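Local coordinates for Two-component system sensor histidine kinase (PDB 3OTT), which probably senses saccharides outside the cell, through the beta-propeller-rich part described here, and relays the signal by histidine phosphorylation to regulate transcription, at residues Lys517-Leu522 / Leu530-His535; Gly536-Ile541 / Asn559-Met564; Asn569-Ser574 / Ile582-Met587. One frame throughout, in Å; residues are numbered along the deposited sequence.

Contact 1. Residues Lys517-Leu522 / Leu530-His535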
ATOM      1  N   LYS B 517      26.146 -29.457 -19.181  1.00 31.09           N
ATOM      2  CA  LYS B 517      25.298 -28.905 -20.227  1.00 29.82           C
ATOM      3  C   LYS B 517      23.879 -29.483 -20.217  1.00 27.61           C
ATOM      4  O   LYS B 517      23.189 -29.490 -21.230  1.00 26.21           O
ATOM      5  CB  LYS B 517      25.985 -28.979 -21.603  1.00 29.93           C
ATOM      6  CG  LYS B 517      27.135 -28.014 -21.691  1.00 30.87           C
ATOM      7  CD  LYS B 517      28.027 -28.294 -22.852  1.00 34.14           C
ATOM      8  CE  LYS B 517      27.415 -27.777 -24.123  1.00 30.51           C
ATOM      9  NZ  LYS B 517      28.491 -27.336 -25.052  1.00 31.80           N
ATOM     10  N   SER B 518      23.482 -29.991 -19.061  1.00 26.73           N
ATOM     11  CA  SER B 518      22.119 -30.469 -18.850  1.00 26.11           C
ATOM     12  C   SER B 518      21.110 -29.333 -19.134  1.00 23.70           C
ATOM     13  O   SER B 518      21.246 -28.249 -18.597  1.00 24.93           O
ATOM     14  CB  SER B 518      21.961 -30.996 -17.435  1.00 25.71           C
ATOM     15  OG  SER B 518      20.623 -31.327 -17.189  1.00 30.05           O
ATOM     16  N   PRO B 519      20.131 -29.578 -20.002  1.00 21.88           N
ATOM     17  CA  PRO B 519      19.219 -28.511 -20.472  1.00 20.50           C
ATOM     18  C   PRO B 519      18.230 -28.099 -19.421  1.00 19.50           C
ATOM     19  O   PRO B 519      17.839 -28.920 -18.617  1.00 18.96           O
ATOM     20  CB  PRO B 519      18.447 -29.161 -21.656  1.00 17.94           C
ATOM     21  CG  PRO B 519      18.660 -30.650 -21.548  1.00 19.83           C
ATOM     22  CD  PRO B 519      19.814 -30.912 -20.585  1.00 22.81           C
ATOM     23  N   ASN B 520      17.808 -26.848 -19.444  1.00 20.15           N
ATOM     24  CA  ASN B 520      16.778 -26.424 -18.525  1.00 23.04           C
ATOM     25  C   ASN B 520      15.815 -25.413 -19.153  1.00 22.18           C
ATOM     26  O   ASN B 520      15.034 -24.825 -18.450  1.00 23.00           O
ATOM     27  CB  ASN B 520      17.385 -25.840 -17.230  1.00 23.91           C
ATOM     28  CG  ASN B 520      17.917 -24.425 -17.447  1.00 30.05           C
ATOM     29  OD1 ASN B 520      18.628 -24.176 -18.432  1.00 31.97           O
ATOM     30  ND2 ASN B 520      17.532 -23.478 -16.562  1.00 31.80           N
ATOM     31  N   TYR B 521      15.845 -25.251 -20.468  1.00 21.38           N
ATOM     32  CA  TYR B 521      14.912 -24.377 -21.121  1.00 21.88           C
ATOM     33  C   TYR B 521      14.708 -24.783 -22.547  1.00 22.16           C
ATOM     34  O   TYR B 521      15.664 -25.138 -23.247  1.00 22.71           O
ATOM     35  CB  TYR B 521      15.352 -22.891 -21.102  1.00 21.91           C
ATOM     36  CG  TYR B 521      14.144 -21.971 -21.064  1.00 24.41           C
ATOM     37  CD1 TYR B 521      13.488 -21.587 -22.232  1.00 25.83           C
ATOM     38  CD2 TYR B 521      13.631 -21.497 -19.831  1.00 26.72           C
ATOM     39  CE1 TYR B 521      12.313 -20.771 -22.179  1.00 27.89           C
ATOM     40  CE2 TYR B 521      12.500 -20.682 -19.777  1.00 26.50           C
ATOM     41  CZ  TYR B 521      11.839 -20.313 -20.947  1.00 27.97           C
ATOM     42  OH  TYR B 521      10.701 -19.474 -20.882  1.00 28.93           O
ATOM     43  N   LEU B 522      13.473 -24.646 -23.008  1.00 21.41           N
ATOM     44  CA  LEU B 522      13.136 -25.050 -24.370  1.00 21.61           C
ATOM     45  C   LEU B 522      12.095 -24.137 -25.033  1.00 21.08           C
ATOM     46  O   LEU B 522      11.183 -23.697 -24.385  1.00 19.63           O
ATOM     47  CB  LEU B 522      12.662 -26.492 -24.354  1.00 19.25           C
ATOM     48  CG  LEU B 522      12.521 -27.478 -25.522  1.00 23.93           C
ATOM     49  CD1 LEU B 522      11.099 -27.748 -25.781  1.00 26.10           C
ATOM     50  CD2 LEU B 522      13.318 -27.267 -26.817  1.00 22.22           C
ATOM     51  N   LEU B 530      14.277 -25.215 -32.952  1.00 22.52           N
ATOM     52  CA  LEU B 530      14.190 -25.322 -31.473  1.00 22.15           C
ATOM     53  C   LEU B 530      15.370 -24.697 -30.790  1.00 21.44           C
ATOM     54  O   LEU B 530      16.498 -24.904 -31.186  1.00 22.61           O
ATOM     55  CB  LEU B 530      14.164 -26.774 -31.036  1.00 22.59           C
ATOM     56  CG  LEU B 530      12.879 -27.566 -30.839  1.00 25.69           C
ATOM     57  CD1 LEU B 530      11.827 -27.068 -31.730  1.00 29.00           C
ATOM     58  CD2 LEU B 530      13.135 -29.028 -31.115  1.00 25.89           C
ATOM     59  N   TRP B 531      15.123 -24.030 -29.683  1.00 21.05           N
ATOM     60  CA  TRP B 531      16.191 -23.454 -28.888  1.00 19.52           C
ATOM     61  C   TRP B 531      16.203 -24.121 -27.515  1.00 19.76           C
ATOM     62  O   TRP B 531      15.153 -24.140 -26.804  1.00 19.00           O
ATOM     63  CB  TRP B 531      15.991 -21.932 -28.794  1.00 18.80           C
ATOM     64  CG  TRP B 531      16.198 -21.255 -30.133  1.00 17.99           C
ATOM     65  CD1 TRP B 531      15.307 -21.154 -31.120  1.00 19.61           C
ATOM     66  CD2 TRP B 531      17.408 -20.656 -30.611  1.00 20.06           C
ATOM     67  NE1 TRP B 531      15.854 -20.490 -32.212  1.00 22.82           N
ATOM     68  CE2 TRP B 531      17.153 -20.182 -31.920  1.00 23.31           C
ATOM     69  CE3 TRP B 531      18.691 -20.469 -30.054  1.00 18.06           C
ATOM     70  CZ2 TRP B 531      18.115 -19.489 -32.679  1.00 24.55           C
ATOM     71  CZ3 TRP B 531      19.644 -19.807 -30.796  1.00 20.62           C
ATOM     72  CH2 TRP B 531      19.357 -19.316 -32.102  1.00 22.57           C
ATOM     73  N   VAL B 532      17.366 -24.687 -27.156  1.00 19.10           N
ATOM     74  CA  VAL B 532      17.578 -25.302 -25.849  1.00 17.88           C
ATOM     75  C   VAL B 532      18.566 -24.472 -24.997  1.00 19.31           C
ATOM     76  O   VAL B 532      19.649 -24.069 -25.444  1.00 20.20           O
ATOM     77  CB  VAL B 532      18.086 -26.777 -25.963  1.00 19.01           C
ATOM     78  CG1 VAL B 532      18.099 -27.498 -24.537  1.00 15.93           C
ATOM     79  CG2 VAL B 532      17.211 -27.613 -26.924  1.00 15.44           C
ATOM     80  N   GLY B 533      18.193 -24.210 -23.756  1.00 19.13           N
ATOM     81  CA  GLY B 533      19.025 -23.405 -22.890  1.00 19.80           C
ATOM     82  C   GLY B 533      19.685 -24.349 -21.925  1.00 21.32           C
ATOM     83  O   GLY B 533      19.060 -25.324 -21.454  1.00 21.30           O
ATOM     84  N   PHE B 534      20.961 -24.092 -21.681  1.00 21.93           N
ATOM     85  CA  PHE B 534      21.704 -24.747 -20.640  1.00 22.99           C
ATOM     86  C   PHE B 534      22.630 -23.719 -19.971  1.00 25.37           C
ATOM     87  O   PHE B 534      22.713 -22.531 -20.387  1.00 25.83           O
ATOM     88  CB  PHE B 534      22.508 -25.945 -21.200  1.00 23.08           C
ATOM     89  CG  PHE B 534      23.365 -25.621 -22.408  1.00 21.64           C
ATOM     90  CD1 PHE B 534      24.659 -25.133 -22.256  1.00 23.61           C
ATOM     91  CD2 PHE B 534      22.894 -25.860 -23.701  1.00 19.46           C
ATOM     92  CE1 PHE B 534      25.476 -24.853 -23.366  1.00 21.83           C
ATOM     93  CE2 PHE B 534      23.707 -25.603 -24.836  1.00 18.60           C
ATOM     94  CZ  PHE B 534      24.978 -25.079 -24.663  1.00 20.40           C
ATOM     95  N   HIS B 535      23.341 -24.181 -18.954  1.00 26.30           N
ATOM     96  CA  HIS B 535      24.281 -23.341 -18.228  1.00 27.86           C
ATOM     97  C   HIS B 535      25.330 -22.744 -19.131  1.00 27.53           C
ATOM     98  O   HIS B 535      26.227 -23.444 -19.561  1.00 28.50           O
ATOM     99  CB  HIS B 535      24.912 -24.094 -17.021  1.00 28.12           C
ATOM    100  CG  HIS B 535      24.031 -24.088 -15.814  1.00 34.08           C
ATOM    101  ND1 HIS B 535      22.795 -24.717 -15.791  1.00 40.24           N
ATOM    102  CD2 HIS B 535      24.166 -23.483 -14.609  1.00 39.40           C
ATOM    103  CE1 HIS B 535      22.221 -24.519 -14.617  1.00 43.27           C
ATOM    104  NE2 HIS B 535      23.041 -23.788 -13.875  1.00 43.88           N
TER
HETATM  105  O   HOH W   1      23.340 -26.900 -17.858  1.00 13.72           O

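Contact 2. Residues Gly536-Ile541 / Asn559-Met564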
ATOM      1  N   GLY B 536      25.206 -21.432 -19.369  1.00 26.84           N
ATOM      2  CA  GLY B 536      26.182 -20.662 -20.113  1.00 26.81           C
ATOM      3  C   GLY B 536      26.250 -20.911 -21.606  1.00 26.60           C
ATOM      4  O   GLY B 536      27.338 -20.837 -22.204  1.00 28.71           O
ATOM      5  N   GLY B 537      25.107 -21.210 -22.208  1.00 24.59           N
ATOM      6  CA  GLY B 537      25.001 -21.358 -23.647  1.00 23.99           C
ATOM      7  C   GLY B 537      23.620 -21.827 -24.111  1.00 23.10           C
ATOM      8  O   GLY B 537      22.706 -22.142 -23.286  1.00 20.68           O
ATOM      9  N   VAL B 538      23.438 -21.799 -25.431  1.00 22.12           N
ATOM     10  CA  VAL B 538      22.206 -22.313 -26.020  1.00 21.48           C
ATOM     11  C   VAL B 538      22.551 -23.192 -27.213  1.00 21.10           C
ATOM     12  O   VAL B 538      23.631 -23.115 -27.747  1.00 21.53           O
ATOM     13  CB  VAL B 538      21.224 -21.169 -26.521  1.00 20.91           C
ATOM     14  CG1 VAL B 538      20.964 -20.150 -25.448  1.00 20.53           C
ATOM     15  CG2 VAL B 538      21.786 -20.490 -27.754  1.00 20.97           C
ATOM     16  N   MET B 539      21.587 -23.988 -27.637  1.00 20.63           N
ATOM     17  CA  MET B 539      21.747 -24.886 -28.748  1.00 21.10           C
ATOM     18  C   MET B 539      20.529 -24.684 -29.660  1.00 21.95           C
ATOM     19  O   MET B 539      19.353 -24.711 -29.168  1.00 21.25           O
ATOM     20  CB  MET B 539      21.745 -26.340 -28.254  1.00 20.75           C
ATOM     21  CG  MET B 539      21.639 -27.395 -29.368  1.00 21.62           C
ATOM     22  SD  MET B 539      22.249 -29.074 -28.882  1.00 31.30           S
ATOM     23  CE  MET B 539      20.725 -29.808 -28.855  1.00 27.75           C
ATOM     24  N   ARG B 540      20.804 -24.521 -30.956  1.00 20.02           N
ATOM     25  CA  ARG B 540      19.751 -24.401 -31.953  1.00 19.98           C
ATOM     26  C   ARG B 540      19.614 -25.719 -32.697  1.00 19.08           C
ATOM     27  O   ARG B 540      20.565 -26.216 -33.224  1.00 19.95           O
ATOM     28  CB  ARG B 540      20.071 -23.275 -32.934  1.00 18.92           C
ATOM     29  CG  ARG B 540      18.948 -23.025 -33.919  1.00 22.19           C
ATOM     30  CD  ARG B 540      19.270 -21.921 -34.943  1.00 15.84           C
ATOM     31  NE  ARG B 540      20.383 -22.382 -35.763  1.00 22.35           N
ATOM     32  CZ  ARG B 540      21.142 -21.618 -36.548  1.00 22.19           C
ATOM     33  NH1 ARG B 540      20.963 -20.307 -36.659  1.00 23.37           N
ATOM     34  NH2 ARG B 540      22.106 -22.177 -37.209  1.00 24.51           N
ATOM     35  N   ILE B 541      18.412 -26.256 -32.753  1.00 19.03           N
ATOM     36  CA  ILE B 541      18.138 -27.539 -33.340  1.00 19.00           C
ATOM     37  C   ILE B 541      17.187 -27.395 -34.521  1.00 19.31           C
ATOM     38  O   ILE B 541      16.159 -26.741 -34.400  1.00 19.28           O
ATOM     39  CB  ILE B 541      17.465 -28.437 -32.310  1.00 18.40           C
ATOM     40  CG1 ILE B 541      18.462 -28.790 -31.202  1.00 21.96           C
ATOM     41  CG2 ILE B 541      16.936 -29.750 -32.929  1.00 18.46           C
ATOM     42  CD1 ILE B 541      17.779 -29.343 -29.933  1.00 25.55           C
ATOM     43  N   ASN B 559      26.337 -20.486 -15.425  1.00 54.21           N
ATOM     44  CA  ASN B 559      25.586 -19.224 -15.428  1.00 50.24           C
ATOM     45  C   ASN B 559      24.157 -19.504 -15.891  1.00 46.02           C
ATOM     46  O   ASN B 559      23.914 -19.718 -17.064  1.00 46.01           O
ATOM     47  CB  ASN B 559      26.267 -18.213 -16.362  1.00 51.24           C
ATOM     48  CG  ASN B 559      25.378 -17.020 -16.687  1.00 51.78           C
ATOM     49  OD1 ASN B 559      24.666 -16.524 -15.813  1.00 54.70           O
ATOM     50  ND2 ASN B 559      25.413 -16.553 -17.945  1.00 49.12           N
ATOM     51  N   GLU B 560      23.223 -19.495 -14.959  1.00 41.86           N
ATOM     52  CA  GLU B 560      21.905 -20.045 -15.163  1.00 38.17           C
ATOM     53  C   GLU B 560      20.979 -19.222 -16.049  1.00 34.45           C
ATOM     54  O   GLU B 560      20.862 -18.024 -15.920  1.00 33.64           O
ATOM     55  CB  GLU B 560      21.214 -20.226 -13.827  1.00 39.54           C
ATOM     56  CG  GLU B 560      22.055 -20.870 -12.695  1.00 46.06           C
ATOM     57  CD  GLU B 560      21.297 -20.869 -11.354  1.00 52.74           C
ATOM     58  OE1 GLU B 560      20.064 -20.566 -11.363  1.00 53.31           O
ATOM     59  OE2 GLU B 560      21.930 -21.172 -10.303  1.00 55.78           O
ATOM     60  N   ILE B 561      20.280 -19.903 -16.924  1.00 30.94           N
ATOM     61  CA  ILE B 561      19.267 -19.260 -17.767  1.00 29.15           C
ATOM     62  C   ILE B 561      17.922 -19.240 -17.041  1.00 27.05           C
ATOM     63  O   ILE B 561      17.448 -20.293 -16.596  1.00 25.27           O
ATOM     64  CB  ILE B 561      19.127 -19.988 -19.120  1.00 29.02           C
ATOM     65  CG1 ILE B 561      20.433 -19.833 -19.934  1.00 29.60           C
ATOM     66  CG2 ILE B 561      17.966 -19.462 -19.861  1.00 27.66           C
ATOM     67  CD1 ILE B 561      20.323 -20.273 -21.361  1.00 29.81           C
ATOM     68  N   LEU B 562      17.334 -18.051 -16.912  1.00 25.54           N
ATOM     69  CA  LEU B 562      16.081 -17.884 -16.157  1.00 25.85           C
ATOM     70  C   LEU B 562      14.830 -17.891 -17.081  1.00 25.79           C
ATOM     71  O   LEU B 562      13.800 -18.456 -16.723  1.00 26.10           O
ATOM     72  CB  LEU B 562      16.118 -16.637 -15.243  1.00 25.61           C
ATOM     73  CG  LEU B 562      17.153 -16.370 -14.109  1.00 27.67           C
ATOM     74  CD1 LEU B 562      16.864 -15.001 -13.349  1.00 25.34           C
ATOM     75  CD2 LEU B 562      17.338 -17.537 -13.077  1.00 23.85           C
ATOM     76  N   SER B 563      14.957 -17.288 -18.266  1.00 24.70           N
ATOM     77  CA  SER B 563      13.902 -17.156 -19.218  1.00 24.60           C
ATOM     78  C   SER B 563      14.493 -16.906 -20.604  1.00 25.08           C
ATOM     79  O   SER B 563      15.571 -16.305 -20.730  1.00 26.00           O
ATOM     80  CB  SER B 563      12.983 -15.985 -18.846  1.00 24.90           C
ATOM     81  OG  SER B 563      11.770 -16.059 -19.614  1.00 27.27           O
ATOM     82  N   MET B 564      13.801 -17.355 -21.645  1.00 24.60           N
ATOM     83  CA  MET B 564      14.244 -17.096 -23.049  1.00 25.30           C
ATOM     84  C   MET B 564      13.018 -16.767 -23.870  1.00 25.60           C
ATOM     85  O   MET B 564      12.003 -17.459 -23.743  1.00 23.89           O
ATOM     86  CB  MET B 564      14.839 -18.352 -23.680  1.00 25.67           C
ATOM     87  CG  MET B 564      16.210 -18.753 -23.166  1.00 28.54           C
ATOM     88  SD  MET B 564      16.795 -20.323 -23.836  1.00 30.62           S
ATOM     89  CE  MET B 564      16.951 -19.984 -25.544  1.00 29.10           C
TER

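Contact 3. Residues Asn569-Ser574 / Ile582-Met587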
ATOM      1  N   ASN B 569      13.873 -11.179 -34.958  1.00 28.80           N
ATOM      2  CA  ASN B 569      15.013 -11.905 -35.527  1.00 29.83           C
ATOM      3  C   ASN B 569      16.041 -12.313 -34.508  1.00 28.71           C
ATOM      4  O   ASN B 569      17.094 -12.866 -34.848  1.00 29.63           O
ATOM      5  CB  ASN B 569      15.674 -11.087 -36.637  1.00 31.20           C
ATOM      6  CG  ASN B 569      14.821 -11.036 -37.872  1.00 34.36           C
ATOM      7  OD1 ASN B 569      14.298 -12.070 -38.324  1.00 35.99           O
ATOM      8  ND2 ASN B 569      14.658  -9.837 -38.431  1.00 37.47           N
ATOM      9  N   SER B 570      15.708 -12.067 -33.251  1.00 27.43           N
ATOM     10  CA  SER B 570      16.575 -12.412 -32.161  1.00 26.19           C
ATOM     11  C   SER B 570      15.919 -13.363 -31.169  1.00 24.49           C
ATOM     12  O   SER B 570      14.690 -13.519 -31.139  1.00 22.94           O
ATOM     13  CB  SER B 570      16.992 -11.120 -31.444  1.00 26.57           C
ATOM     14  OG  SER B 570      17.656 -10.257 -32.368  1.00 30.90           O
ATOM     15  N   ILE B 571      16.750 -13.975 -30.335  1.00 23.00           N
ATOM     16  CA  ILE B 571      16.251 -14.490 -29.089  1.00 22.39           C
ATOM     17  C   ILE B 571      16.791 -13.775 -27.831  1.00 21.98           C
ATOM     18  O   ILE B 571      17.997 -13.557 -27.693  1.00 22.12           O
ATOM     19  CB  ILE B 571      16.361 -16.035 -29.003  1.00 21.92           C
ATOM     20  CG1 ILE B 571      16.147 -16.438 -27.548  1.00 22.50           C
ATOM     21  CG2 ILE B 571      17.709 -16.500 -29.420  1.00 23.68           C
ATOM     22  CD1 ILE B 571      15.868 -17.911 -27.364  1.00 31.36           C
ATOM     23  N   TRP B 572      15.890 -13.403 -26.909  1.00 21.22           N
ATOM     24  CA  TRP B 572      16.313 -12.750 -25.652  1.00 20.77           C
ATOM     25  C   TRP B 572      16.446 -13.779 -24.565  1.00 19.21           C
ATOM     26  O   TRP B 572      15.567 -14.575 -24.380  1.00 16.97           O
ATOM     27  CB  TRP B 572      15.326 -11.657 -25.190  1.00 19.71           C
ATOM     28  CG  TRP B 572      15.353 -10.402 -26.059  1.00 22.42           C
ATOM     29  CD1 TRP B 572      15.651 -10.340 -27.414  1.00 21.55           C
ATOM     30  CD2 TRP B 572      15.046  -9.059 -25.653  1.00 18.62           C
ATOM     31  NE1 TRP B 572      15.576  -9.023 -27.848  1.00 26.14           N
ATOM     32  CE2 TRP B 572      15.189  -8.226 -26.800  1.00 23.23           C
ATOM     33  CE3 TRP B 572      14.634  -8.481 -24.451  1.00 22.37           C
ATOM     34  CZ2 TRP B 572      14.980  -6.848 -26.760  1.00 23.28           C
ATOM     35  CZ3 TRP B 572      14.417  -7.076 -24.411  1.00 22.48           C
ATOM     36  CH2 TRP B 572      14.586  -6.291 -25.565  1.00 24.89           C
ATOM     37  N   VAL B 573      17.542 -13.708 -23.818  1.00 20.30           N
ATOM     38  CA  VAL B 573      17.887 -14.714 -22.821  1.00 20.37           C
ATOM     39  C   VAL B 573      18.252 -14.019 -21.525  1.00 21.54           C
ATOM     40  O   VAL B 573      19.266 -13.311 -21.439  1.00 22.81           O
ATOM     41  CB  VAL B 573      19.062 -15.606 -23.307  1.00 20.46           C
ATOM     42  CG1 VAL B 573      19.280 -16.811 -22.341  1.00 21.89           C
ATOM     43  CG2 VAL B 573      18.774 -16.141 -24.661  1.00 17.74           C
ATOM     44  N   SER B 574      17.404 -14.202 -20.527  1.00 21.68           N
ATOM     45  CA  SER B 574      17.602 -13.630 -19.212  1.00 22.98           C
ATOM     46  C   SER B 574      18.309 -14.660 -18.337  1.00 23.79           C
ATOM     47  O   SER B 574      17.911 -15.823 -18.316  1.00 22.81           O
ATOM     48  CB  SER B 574      16.255 -13.292 -18.619  1.00 23.29           C
ATOM     49  OG  SER B 574      16.460 -12.765 -17.342  1.00 26.86           O
ATOM     50  N   ILE B 582      20.549 -12.783 -28.882  1.00 26.36           N
ATOM     51  CA  ILE B 582      21.255 -13.686 -29.792  1.00 26.57           C
ATOM     52  C   ILE B 582      20.542 -13.687 -31.118  1.00 27.00           C
ATOM     53  O   ILE B 582      19.329 -13.916 -31.177  1.00 26.03           O
ATOM     54  CB  ILE B 582      21.235 -15.143 -29.254  1.00 24.68           C
ATOM     55  CG1 ILE B 582      21.868 -15.221 -27.858  1.00 26.12           C
ATOM     56  CG2 ILE B 582      21.888 -16.129 -30.212  1.00 22.72           C
ATOM     57  CD1 ILE B 582      21.498 -16.553 -27.139  1.00 24.12           C
ATOM     58  N   ASP B 583      21.295 -13.493 -32.188  1.00 27.68           N
ATOM     59  CA  ASP B 583      20.672 -13.398 -33.497  1.00 28.98           C
ATOM     60  C   ASP B 583      20.267 -14.785 -33.940  1.00 27.70           C
ATOM     61  O   ASP B 583      21.057 -15.702 -33.856  1.00 28.05           O
ATOM     62  CB  ASP B 583      21.630 -12.779 -34.517  1.00 30.80           C
ATOM     63  CG  ASP B 583      21.069 -12.839 -35.950  1.00 35.23           C
ATOM     64  OD1 ASP B 583      21.088 -13.916 -36.595  1.00 37.95           O
ATOM     65  OD2 ASP B 583      20.576 -11.797 -36.418  1.00 40.23           O
ATOM     66  N   ARG B 584      19.045 -14.939 -34.426  1.00 27.21           N
ATOM     67  CA  ARG B 584      18.542 -16.269 -34.731  1.00 27.15           C
ATOM     68  C   ARG B 584      19.251 -16.981 -35.902  1.00 28.07           C
ATOM     69  O   ARG B 584      19.216 -18.208 -35.977  1.00 27.68           O
ATOM     70  CB  ARG B 584      17.032 -16.256 -34.922  1.00 26.73           C
ATOM     71  CG  ARG B 584      16.279 -16.061 -33.592  1.00 25.25           C
ATOM     72  CD  ARG B 584      14.767 -16.405 -33.730  1.00 28.23           C
ATOM     73  NE  ARG B 584      13.993 -15.591 -34.682  1.00 31.03           N
ATOM     74  CZ  ARG B 584      13.548 -16.009 -35.883  1.00 34.76           C
ATOM     75  NH1 ARG B 584      13.806 -17.229 -36.330  1.00 35.08           N
ATOM     76  NH2 ARG B 584      12.835 -15.197 -36.665  1.00 35.52           N
ATOM     77  N   LYS B 585      19.881 -16.227 -36.802  1.00 28.70           N
ATOM     78  CA  LYS B 585      20.535 -16.851 -37.967  1.00 30.69           C
ATOM     79  C   LYS B 585      22.043 -17.036 -37.748  1.00 30.23           C
ATOM     80  O   LYS B 585      22.548 -18.147 -37.961  1.00 29.88           O
ATOM     81  CB  LYS B 585      20.190 -16.145 -39.309  1.00 32.55           C
ATOM     82  CG  LYS B 585      18.689 -16.323 -39.751  1.00 34.42           C
ATOM     83  CD  LYS B 585      18.427 -15.823 -41.240  1.00 44.32           C
ATOM     84  CE  LYS B 585      18.206 -14.271 -41.427  1.00 50.18           C
ATOM     85  NZ  LYS B 585      18.484 -13.712 -42.860  1.00 54.11           N
ATOM     86  N   THR B 586      22.741 -16.005 -37.251  1.00 29.85           N
ATOM     87  CA  THR B 586      24.197 -16.122 -37.050  1.00 30.81           C
ATOM     88  C   THR B 586      24.577 -16.743 -35.714  1.00 30.21           C
ATOM     89  O   THR B 586      25.661 -17.298 -35.571  1.00 31.24           O
ATOM     90  CB  THR B 586      24.912 -14.774 -37.115  1.00 31.06           C
ATOM     91  OG1 THR B 586      24.499 -13.991 -35.984  1.00 29.42           O
ATOM     92  CG2 THR B 586      24.624 -14.050 -38.452  1.00 30.58           C
ATOM     93  N   MET B 587      23.703 -16.588 -34.729  1.00 29.56           N
ATOM     94  CA  MET B 587      23.952 -17.055 -33.348  1.00 29.56           C
ATOM     95  C   MET B 587      24.988 -16.239 -32.551  1.00 30.13           C
ATOM     96  O   MET B 587      25.397 -16.690 -31.471  1.00 29.12           O
ATOM     97  CB  MET B 587      24.247 -18.563 -33.262  1.00 28.73           C
ATOM     98  CG  MET B 587      23.041 -19.410 -33.604  1.00 28.75           C
ATOM     99  SD  MET B 587      23.338 -21.179 -33.446  1.00 31.30           S
ATOM    100  CE  MET B 587      23.162 -21.471 -31.649  1.00 26.12           C
TER

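Contact 1. Residues Lys517-Leu522 / Leu530-His535
Asn-520 and Tyr-521 both pair with Gly-533 in a largely buried antiparallel contact between the two strands of a beta hairpin, 519-524 and 530-534, the first two of a four-stranded sheet. Asn-520 N gives a nearly straight bond to Gly-533 O (2.8 Å, 168°), and Tyr-521 N adds a long, bent, weak one to the same oxygen. In return Gly-533 N donates to Tyr-521 O at 2.7 Å. Two residues set against one make a classic beta bulge, here in one blade of a beta-propeller. Glycine suits the single position, since a beta carbon there would come tightly against Tyr-521 CB. At the bulge the Asn-520 side chain sends ND2 to Ile-561 O of the next blade, while the Tyr-521 ring leads away towards Ser-563 and Met-564 there. On the opposite face Leu-522 CD2 meets Val-532 CG2 at 3.9 Å; Leu-522 goes on to Leu-488 of strand 485-489 and Val-532 to Ile-541, apolar surroundings that suit branched aliphatic side chains. At the other end of the pairing chi1 of Phe-534, 51°, puts CG between the backbone N and the carbonyl carbon, which sets the ring beside the Lys-517 chain; Lys-517 CB lies over one ring face, and Lys-517 CE reaches Phe-534 CE1 at 3.6 Å. An alanine in place of Phe-534 would probably open a gap beside Leu-513 and leave the lysine methylenes free to turn, without the ring they run beside. Where Ser-518 and His-535 come together, a water donates to Ser-518 O at 2.6 Å, accepts from His-535 N at 2.9 Å, and also bonds His-535 ND1, bridging the two segments where direct strand pairing has ended.

Contact 2. Residues Gly536-Ile541 / Asn559-Met564
Asn-559 O accepts the one hydrogen bond between these segments, a weak one from Gly-536 N (3.1 Å, bent to 135°). Gly-536 lies in the turn between strands 530-534 and 537-542, and its positive phi is a conformation that glycine adopts readily. Asn-559 lies in the connection leading to strand 561-567, so this bond ties a hairpin turn to the start of the following sheet. Past that point the backbones part, and side chains fill the space between them. Val-538 CG1 is the meeting point: Ile-561 CD1 lies 4.1 Å from it and Met-564 CE 4.0 Å. The valine and isoleucine side chains cross at about a right angle, and Ile-561 CD1 also rests 3.6 Å from Gly-537 O. Met-564 is extended to its sulfur and then bends, chi3 64°, which brings CE round to the valine methyl. The rigid, branched valine and isoleucine fill the gap near the turn, and the longer, flexible methionine can bend to reach the same methyl. Trp-531 flanks Val-538 on its own sheet, and Val-573 backs both Ile-561 and Met-564 on theirs. Farther along, Arg-540 NH1 donates to the carbonyls of Arg-584 and Lys-585, a second polar tie at the other end of the interface. The short strand segments 537-541 and 561-564 run 10.4 Å apart at closest approach and 41° from parallel, too far for backbone pairing. Such face-to-face packing of twisted sheets through aliphatic side chains is the way adjoining blades of a beta-propeller meet.

Contact 3. Residues Asn569-Ser574 / Ile582-Met587
The Arg-584 side chain packs on the backbone of Asn-569 and Ser-570, passing from a strand pairing to a cluster of acids. Its own N first donates to Asn-569 O, at 2.9 Å and close to linear (169°). CB then lies 3.4 Å from that same Asn-569 O, CG 3.6 Å from Ser-570 C, and CD near Ser-570 O. A bend at chi3, -62°, swings NE to where it donates to Lys-568 O. At the tip, NH2 passes Asn-569 OD1 at 3.8 Å, too far for a hydrogen bond, with the amide and guanidinium planes 30° apart. NH1 makes salt bridges to Asp-525 and Asp-527, in the first hairpin turn of the preceding propeller blade. Two residues before the arginine, Ile-582 forms an antiparallel hydrogen-bonded pair with Ile-571 in the hairpin 570-575/578-583: Ile-571 N donates to Ile-582 O at 2.7 Å, and Ile-582 N returns a bond to Ile-571 O. Their side chains point the same way, and Ile-582 CD1 goes on to Val-573 CG2 at 3.7 Å, an apolar face turned to the neighbouring blade. Asp-583, on the other face, ends the strand with an Asx turn. Its OD1 takes Lys-585 N at 2.6 Å and Thr-586 N at 2.7 Å from opposite faces of the carboxylate plane. Aspartate suits this place because its short side chain can reach the backbone N-H groups two and three residues on. With two aspartates at NH1, the arginine would be expected to stay charged although buried, and its long chain lets that charge fasten one blade to the next.

Contacts 1 and 3 each belong to a hairpin, within successive propeller blades, and both are built on antiparallel backbone bonds. Contact 2 pairs no strands but packs those two blades together, so it shares strand neighbours with each of the others: 530-534 beside 537-542, and 561-567 beside 570-575. It is wholly buried and mainly aliphatic. Contact 1 is buried too, with hydration appearing at one end, whereas contact 3 reaches the surface and relies more on charge and a turn. Trp-531 of contact 1 crosses the interface to Ile-571, Arg-584 and Met-587 of contact 3, although the centres of these two contacts are about 14 Å apart.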